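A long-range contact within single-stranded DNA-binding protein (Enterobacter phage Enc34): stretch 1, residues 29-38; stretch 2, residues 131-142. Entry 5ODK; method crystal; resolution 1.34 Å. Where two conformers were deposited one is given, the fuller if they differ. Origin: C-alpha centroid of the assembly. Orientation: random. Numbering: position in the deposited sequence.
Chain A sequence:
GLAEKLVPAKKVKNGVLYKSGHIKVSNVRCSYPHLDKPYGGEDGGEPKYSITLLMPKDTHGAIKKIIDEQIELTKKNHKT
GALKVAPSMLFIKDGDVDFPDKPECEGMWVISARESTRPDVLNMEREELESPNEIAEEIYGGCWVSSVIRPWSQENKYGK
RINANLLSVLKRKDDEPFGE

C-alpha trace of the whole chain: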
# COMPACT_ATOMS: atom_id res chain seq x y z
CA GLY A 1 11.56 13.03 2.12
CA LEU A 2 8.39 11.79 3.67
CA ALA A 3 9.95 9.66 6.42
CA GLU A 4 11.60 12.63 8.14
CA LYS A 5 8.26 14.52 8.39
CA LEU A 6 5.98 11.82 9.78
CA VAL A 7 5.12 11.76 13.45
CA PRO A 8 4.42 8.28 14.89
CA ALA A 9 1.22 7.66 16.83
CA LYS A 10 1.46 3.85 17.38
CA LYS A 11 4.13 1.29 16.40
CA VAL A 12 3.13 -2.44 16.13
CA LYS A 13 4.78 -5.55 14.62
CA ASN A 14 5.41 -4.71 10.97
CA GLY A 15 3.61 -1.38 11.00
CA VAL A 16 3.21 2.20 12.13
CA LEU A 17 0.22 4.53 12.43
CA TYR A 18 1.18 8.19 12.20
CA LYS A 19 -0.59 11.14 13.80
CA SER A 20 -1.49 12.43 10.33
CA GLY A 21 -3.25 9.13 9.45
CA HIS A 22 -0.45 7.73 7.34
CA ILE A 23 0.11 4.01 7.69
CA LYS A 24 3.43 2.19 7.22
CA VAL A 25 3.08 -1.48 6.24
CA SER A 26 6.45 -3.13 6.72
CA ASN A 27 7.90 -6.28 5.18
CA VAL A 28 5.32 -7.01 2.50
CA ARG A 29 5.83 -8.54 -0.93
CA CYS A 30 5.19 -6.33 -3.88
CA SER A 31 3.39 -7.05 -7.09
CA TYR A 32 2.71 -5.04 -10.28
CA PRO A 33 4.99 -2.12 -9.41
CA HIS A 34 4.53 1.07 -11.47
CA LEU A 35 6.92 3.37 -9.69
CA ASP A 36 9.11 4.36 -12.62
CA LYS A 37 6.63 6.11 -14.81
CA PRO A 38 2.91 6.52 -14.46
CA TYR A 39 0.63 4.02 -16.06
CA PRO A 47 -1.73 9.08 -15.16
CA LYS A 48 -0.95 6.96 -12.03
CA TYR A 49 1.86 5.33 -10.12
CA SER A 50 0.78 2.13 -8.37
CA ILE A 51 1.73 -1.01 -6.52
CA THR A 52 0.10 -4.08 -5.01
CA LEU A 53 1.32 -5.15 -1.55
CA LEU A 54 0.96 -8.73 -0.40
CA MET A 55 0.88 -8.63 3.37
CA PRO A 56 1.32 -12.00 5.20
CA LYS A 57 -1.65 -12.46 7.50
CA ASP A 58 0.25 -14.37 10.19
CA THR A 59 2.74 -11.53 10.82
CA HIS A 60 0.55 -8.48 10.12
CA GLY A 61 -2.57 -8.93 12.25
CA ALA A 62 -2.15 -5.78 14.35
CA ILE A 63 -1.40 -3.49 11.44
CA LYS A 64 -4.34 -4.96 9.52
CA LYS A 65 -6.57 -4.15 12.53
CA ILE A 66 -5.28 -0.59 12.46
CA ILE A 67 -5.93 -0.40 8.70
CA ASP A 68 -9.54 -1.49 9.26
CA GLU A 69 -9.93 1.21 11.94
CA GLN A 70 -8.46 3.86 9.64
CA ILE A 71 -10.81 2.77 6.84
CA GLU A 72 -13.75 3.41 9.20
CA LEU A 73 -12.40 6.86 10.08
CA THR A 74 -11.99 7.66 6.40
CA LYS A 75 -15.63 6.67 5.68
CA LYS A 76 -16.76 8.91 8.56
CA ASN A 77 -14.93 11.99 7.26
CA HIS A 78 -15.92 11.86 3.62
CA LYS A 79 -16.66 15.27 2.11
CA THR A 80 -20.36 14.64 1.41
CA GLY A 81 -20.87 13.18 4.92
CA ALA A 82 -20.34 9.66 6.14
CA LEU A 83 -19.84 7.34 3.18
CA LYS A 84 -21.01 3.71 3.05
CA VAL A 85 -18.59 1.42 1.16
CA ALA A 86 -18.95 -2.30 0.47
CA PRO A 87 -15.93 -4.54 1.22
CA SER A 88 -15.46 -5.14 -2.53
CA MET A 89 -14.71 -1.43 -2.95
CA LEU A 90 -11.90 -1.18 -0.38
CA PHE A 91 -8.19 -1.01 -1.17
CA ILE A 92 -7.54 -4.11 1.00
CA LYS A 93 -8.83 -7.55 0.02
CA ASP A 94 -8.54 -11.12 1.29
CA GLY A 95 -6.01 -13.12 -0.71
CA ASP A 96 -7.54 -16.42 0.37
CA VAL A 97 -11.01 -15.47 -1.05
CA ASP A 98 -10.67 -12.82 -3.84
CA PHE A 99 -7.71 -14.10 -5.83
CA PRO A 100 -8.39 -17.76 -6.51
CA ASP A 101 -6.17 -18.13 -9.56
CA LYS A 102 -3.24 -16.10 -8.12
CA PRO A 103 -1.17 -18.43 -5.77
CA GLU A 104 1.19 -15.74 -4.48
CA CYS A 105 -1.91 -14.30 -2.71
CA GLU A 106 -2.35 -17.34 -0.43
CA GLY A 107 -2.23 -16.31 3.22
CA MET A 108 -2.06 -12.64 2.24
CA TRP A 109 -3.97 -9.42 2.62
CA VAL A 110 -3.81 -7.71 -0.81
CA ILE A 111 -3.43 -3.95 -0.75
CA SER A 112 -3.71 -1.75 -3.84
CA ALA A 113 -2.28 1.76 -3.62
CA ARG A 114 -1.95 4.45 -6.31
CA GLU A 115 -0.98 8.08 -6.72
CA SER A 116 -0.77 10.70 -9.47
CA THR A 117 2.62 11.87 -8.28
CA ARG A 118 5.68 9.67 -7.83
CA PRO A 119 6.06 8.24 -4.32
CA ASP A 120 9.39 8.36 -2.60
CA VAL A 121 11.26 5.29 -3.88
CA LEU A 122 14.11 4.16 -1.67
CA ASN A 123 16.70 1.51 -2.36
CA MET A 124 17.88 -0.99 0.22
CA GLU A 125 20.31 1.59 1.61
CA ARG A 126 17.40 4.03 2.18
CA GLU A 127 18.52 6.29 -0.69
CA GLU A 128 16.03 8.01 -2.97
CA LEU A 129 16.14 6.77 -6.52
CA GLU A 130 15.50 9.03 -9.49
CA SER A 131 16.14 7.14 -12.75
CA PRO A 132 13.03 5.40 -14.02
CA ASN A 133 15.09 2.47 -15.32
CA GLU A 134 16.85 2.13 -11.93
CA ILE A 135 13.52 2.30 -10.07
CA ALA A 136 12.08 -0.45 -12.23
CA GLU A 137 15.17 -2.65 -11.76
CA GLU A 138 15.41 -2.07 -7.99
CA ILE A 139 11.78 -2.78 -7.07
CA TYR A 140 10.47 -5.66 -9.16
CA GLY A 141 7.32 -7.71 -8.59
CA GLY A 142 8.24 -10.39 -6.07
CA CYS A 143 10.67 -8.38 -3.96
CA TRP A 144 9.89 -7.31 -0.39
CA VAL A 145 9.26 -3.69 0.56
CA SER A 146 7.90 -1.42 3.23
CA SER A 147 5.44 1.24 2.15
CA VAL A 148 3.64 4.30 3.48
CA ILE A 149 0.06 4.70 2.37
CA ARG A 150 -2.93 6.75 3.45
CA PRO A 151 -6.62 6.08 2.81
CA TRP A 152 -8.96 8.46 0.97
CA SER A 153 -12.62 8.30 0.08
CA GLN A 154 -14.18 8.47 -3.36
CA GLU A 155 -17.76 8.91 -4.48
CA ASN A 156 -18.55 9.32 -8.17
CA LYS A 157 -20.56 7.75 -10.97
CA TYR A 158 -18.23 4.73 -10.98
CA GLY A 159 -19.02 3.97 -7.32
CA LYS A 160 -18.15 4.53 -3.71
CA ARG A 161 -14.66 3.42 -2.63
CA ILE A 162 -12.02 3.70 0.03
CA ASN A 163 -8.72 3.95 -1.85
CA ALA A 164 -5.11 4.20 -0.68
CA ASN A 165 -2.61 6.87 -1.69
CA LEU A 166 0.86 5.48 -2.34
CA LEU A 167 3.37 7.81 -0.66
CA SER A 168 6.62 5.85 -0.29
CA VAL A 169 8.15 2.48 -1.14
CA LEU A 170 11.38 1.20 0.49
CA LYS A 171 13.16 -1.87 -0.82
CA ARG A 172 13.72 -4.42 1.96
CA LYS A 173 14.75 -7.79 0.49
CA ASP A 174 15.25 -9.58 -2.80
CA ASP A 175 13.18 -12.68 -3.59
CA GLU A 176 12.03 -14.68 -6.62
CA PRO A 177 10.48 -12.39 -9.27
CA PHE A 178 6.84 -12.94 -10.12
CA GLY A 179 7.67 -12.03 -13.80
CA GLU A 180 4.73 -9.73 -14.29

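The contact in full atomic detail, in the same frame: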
# COMPACT_ATOMS: atom_id res chain seq x y z
N ARG A 29 5.29 -8.21 0.38
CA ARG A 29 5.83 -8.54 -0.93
C ARG A 29 5.12 -7.71 -1.98
O ARG A 29 3.91 -7.59 -1.98
CB ARG A 29 5.70 -10.05 -1.20
CG ARG A 29 6.63 -10.62 -2.24
CD ARG A 29 6.63 -12.14 -2.21
NE ARG A 29 7.55 -12.64 -3.19
CZ ARG A 29 7.63 -13.90 -3.56
NH1 ARG A 29 6.84 -14.81 -3.02
NH2 ARG A 29 8.49 -14.23 -4.49
N CYS A 30 5.86 -7.13 -2.90
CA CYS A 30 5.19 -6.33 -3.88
C CYS A 30 4.87 -7.08 -5.16
O CYS A 30 5.49 -8.08 -5.52
CB CYS A 30 5.91 -5.05 -4.20
SG CYS A 30 7.20 -5.20 -5.37
N SER A 31 3.90 -6.51 -5.86
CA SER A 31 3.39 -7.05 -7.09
C SER A 31 2.99 -5.86 -7.99
O SER A 31 2.58 -4.81 -7.52
CB SER A 31 2.19 -7.90 -6.67
OG SER A 31 1.52 -8.40 -7.76
N TYR A 32 3.14 -6.04 -9.30
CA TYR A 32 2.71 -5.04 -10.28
C TYR A 32 3.20 -3.63 -9.96
O TYR A 32 2.44 -2.67 -10.02
CB TYR A 32 1.18 -5.06 -10.44
CG TYR A 32 0.62 -6.40 -10.80
CD1 TYR A 32 0.89 -6.98 -12.01
CD2 TYR A 32 -0.22 -7.07 -9.91
CE1 TYR A 32 0.36 -8.21 -12.35
CE2 TYR A 32 -0.74 -8.30 -10.24
CZ TYR A 32 -0.44 -8.87 -11.46
OH TYR A 32 -0.96 -10.10 -11.83
N PRO A 33 4.51 -3.47 -9.67
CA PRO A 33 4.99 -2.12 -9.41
C PRO A 33 4.97 -1.23 -10.66
O PRO A 33 5.41 -1.67 -11.74
CB PRO A 33 6.43 -2.31 -8.95
CG PRO A 33 6.84 -3.60 -9.62
CD PRO A 33 5.59 -4.45 -9.55
N HIS A 34 4.46 -0.02 -10.48
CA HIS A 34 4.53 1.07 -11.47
C HIS A 34 4.96 2.30 -10.74
O HIS A 34 4.19 3.18 -10.41
CB HIS A 34 3.22 1.25 -12.19
CG HIS A 34 2.87 0.09 -13.06
ND1 HIS A 34 3.52 -0.16 -14.25
CD2 HIS A 34 1.99 -0.91 -12.88
CE1 HIS A 34 3.02 -1.26 -14.79
NE2 HIS A 34 2.09 -1.73 -13.99
N LEU A 35 6.26 2.32 -10.47
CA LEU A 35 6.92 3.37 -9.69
C LEU A 35 7.84 4.24 -10.54
O LEU A 35 8.27 5.31 -10.11
CB LEU A 35 7.73 2.77 -8.56
CG LEU A 35 6.98 1.86 -7.61
CD1 LEU A 35 7.93 1.30 -6.56
CD2 LEU A 35 5.79 2.53 -6.94
N ASP A 36 8.15 3.74 -11.73
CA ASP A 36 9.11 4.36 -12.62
C ASP A 36 8.51 5.49 -13.40
O ASP A 36 9.15 6.57 -13.56
CB ASP A 36 9.75 3.29 -13.52
CG ASP A 36 8.79 2.44 -14.32
OD1 ASP A 36 7.59 2.28 -13.94
OD2 ASP A 36 9.25 1.84 -15.32
N LYS A 37 7.35 5.22 -13.97
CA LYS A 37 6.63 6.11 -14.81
C LYS A 37 5.16 5.79 -14.55
O LYS A 37 4.77 4.63 -14.26
CB LYS A 37 7.00 5.91 -16.30
CG LYS A 37 8.44 6.31 -16.63
CD LYS A 37 8.81 6.17 -18.09
CE LYS A 37 10.30 6.43 -18.27
NZ LYS A 37 10.64 6.30 -19.70
N PRO A 38 4.31 6.81 -14.69
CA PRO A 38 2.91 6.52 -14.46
C PRO A 38 2.28 5.79 -15.63
O PRO A 38 2.81 5.79 -16.74
CB PRO A 38 2.30 7.89 -14.20
CG PRO A 38 3.20 8.86 -14.89
CD PRO A 38 4.57 8.24 -14.93
N SER A 131 16.25 7.68 -11.39
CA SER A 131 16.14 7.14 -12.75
C SER A 131 14.99 6.19 -12.87
O SER A 131 14.91 5.23 -12.10
CB SER A 131 17.45 6.42 -13.09
OG SER A 131 17.29 5.46 -14.07
N PRO A 132 14.08 6.40 -13.83
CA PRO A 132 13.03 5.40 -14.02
C PRO A 132 13.55 3.97 -14.24
O PRO A 132 13.02 3.02 -13.65
CB PRO A 132 12.23 5.93 -15.20
CG PRO A 132 12.38 7.43 -15.07
CD PRO A 132 13.80 7.62 -14.61
N ASN A 133 14.58 3.81 -15.07
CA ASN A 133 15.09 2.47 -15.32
C ASN A 133 15.63 1.85 -14.02
O ASN A 133 15.44 0.66 -13.77
CB ASN A 133 16.20 2.45 -16.38
CG ASN A 133 15.73 2.74 -17.81
OD1 ASN A 133 16.58 2.76 -18.71
ND2 ASN A 133 14.46 2.88 -18.06
N GLU A 134 16.31 2.64 -13.20
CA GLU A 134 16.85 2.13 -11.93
C GLU A 134 15.72 1.76 -10.97
O GLU A 134 15.78 0.74 -10.30
CB GLU A 134 17.82 3.10 -11.27
CG GLU A 134 19.14 3.35 -11.97
CD GLU A 134 19.96 4.44 -11.30
OE1 GLU A 134 19.68 4.71 -10.08
OE2 GLU A 134 20.92 4.98 -11.97
N ILE A 135 14.69 2.60 -10.92
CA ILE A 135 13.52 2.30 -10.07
C ILE A 135 12.89 0.99 -10.47
O ILE A 135 12.57 0.15 -9.62
CB ILE A 135 12.55 3.48 -10.14
CG1 ILE A 135 13.11 4.67 -9.35
CG2 ILE A 135 11.16 3.12 -9.66
CD1 ILE A 135 12.38 5.96 -9.56
N ALA A 136 12.71 0.78 -11.77
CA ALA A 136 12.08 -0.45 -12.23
C ALA A 136 12.94 -1.68 -11.93
O ALA A 136 12.43 -2.74 -11.63
CB ALA A 136 11.74 -0.37 -13.72
N GLU A 137 14.27 -1.55 -12.07
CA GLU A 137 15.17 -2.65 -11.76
C GLU A 137 15.22 -2.97 -10.26
O GLU A 137 15.32 -4.15 -9.87
CB GLU A 137 16.61 -2.30 -12.15
CG GLU A 137 16.96 -2.37 -13.60
CD GLU A 137 18.44 -2.23 -13.86
OE1 GLU A 137 19.22 -1.77 -12.98
OE2 GLU A 137 18.82 -2.58 -14.98
N GLU A 138 15.23 -1.92 -9.44
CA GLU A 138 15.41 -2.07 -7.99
C GLU A 138 14.21 -2.77 -7.36
O GLU A 138 14.35 -3.67 -6.54
CB GLU A 138 15.58 -0.69 -7.31
CG GLU A 138 15.75 -0.65 -5.78
CD GLU A 138 17.16 -0.93 -5.33
OE1 GLU A 138 18.09 -0.83 -6.17
OE2 GLU A 138 17.32 -1.24 -4.13
N ILE A 139 13.02 -2.30 -7.71
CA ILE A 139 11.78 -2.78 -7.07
C ILE A 139 10.94 -3.51 -8.13
O ILE A 139 10.15 -2.92 -8.86
CB ILE A 139 11.06 -1.64 -6.31
CG1 ILE A 139 11.98 -1.14 -5.19
CG2 ILE A 139 9.72 -2.13 -5.76
CD1 ILE A 139 11.50 0.10 -4.50
N TYR A 140 11.13 -4.81 -8.19
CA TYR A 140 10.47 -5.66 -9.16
C TYR A 140 9.37 -6.45 -8.43
O TYR A 140 9.50 -6.73 -7.24
CB TYR A 140 11.49 -6.59 -9.84
CG TYR A 140 12.34 -7.36 -8.86
CD1 TYR A 140 13.51 -6.84 -8.35
CD2 TYR A 140 11.92 -8.59 -8.37
CE1 TYR A 140 14.23 -7.49 -7.38
CE2 TYR A 140 12.64 -9.26 -7.40
CZ TYR A 140 13.80 -8.71 -6.90
OH TYR A 140 14.51 -9.35 -5.94
N GLY A 141 8.37 -6.90 -9.17
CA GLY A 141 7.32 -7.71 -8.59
C GLY A 141 7.94 -8.98 -8.03
O GLY A 141 8.66 -9.69 -8.74
N GLY A 142 7.66 -9.26 -6.76
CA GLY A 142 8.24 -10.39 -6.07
C GLY A 142 9.23 -10.03 -4.98
O GLY A 142 9.50 -10.84 -4.12
O HOH W 1 11.64 2.32 -16.57

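This is a mixed contact in which two direct hydrogen bonds fasten the glycine-containing end of stretch 2 to a strand of stretch 1, while a short helix and the residue after it pack apolar side chains against the loop that follows; together the two stretches bury 597 Å² between residues at least 95 positions apart in sequence.

The polar end is defined by two bonds of good geometry. Gly-142 N donates to Cys-30 O at 2.8 Å with an N-H...O angle of 159°, and Arg-29 NE donates to Gly-142 O at 2.8 Å and 169°. Gly-142 therefore uses both its amide and its carbonyl. The Arg-29 side chain leaves the backbone sideways, but chi1 to chi3 are all t, and this extension brings the guanidinium edge to the carbonyl, which lies near the guanidinium plane. Gly-142 has phi/psi of 111/-22, where a CB would jam against the preceding carbonyl oxygen, so glycine suits the backbone here irrespective of the partner. At Gly-141 the fit is close but not prohibitive: an ideal CB would lie 3.6 Å from Pro-33 CD and 3.7 Å from Tyr-32 N, contact distances that do not by themselves require glycine. Gly-141 CA lies 3.6 Å from Cys-30 O, a CA-H...O contact with an angle of 130° at the hydrogen.

The apolar part centres on Ile-135 in the helix and Ile-139 just after it, four residues on and still tied by Ile-139 N to Ile-135 O at 3.1 Å, both with CA-to-CB directed toward stretch 1. Ile-135 CG2 meets Leu-35 CB at 3.6 Å. Ile-139 CG2 lies 4.0 Å from Leu-35 CD1 and also 4.0 Å from Cys-30 SG, so this one methyl touches both the strand residue and the loop residue. All four residues are buried. Pro-33 points toward stretch 2 and sets its ring against the backbone just past the helix, with CG 3.5 Å from Ile-139 O and 3.7 Å from Gly-141 N.

Near the start of the helix, Asp-36 CB packs 3.3 Å from Pro-132 O, and Lys-37 contributes its aliphatic portion, CE lying 3.7 Å from Pro-132 CB. The carboxylate of Asp-36 takes part through solvent: one water donates to Asp-36 OD2 at 2.7 Å and accepts from Asn-133 ND2 at 3.2 Å, bridging the stretches. Ser-131, whose CB points away from stretch 1, serves the helix itself: Glu-134 N donates to Ser-131 OG at 3.1 Å and 165°, an N-cap bond. Pro-132, which has no amide hydrogen to satisfy, fits the first turn.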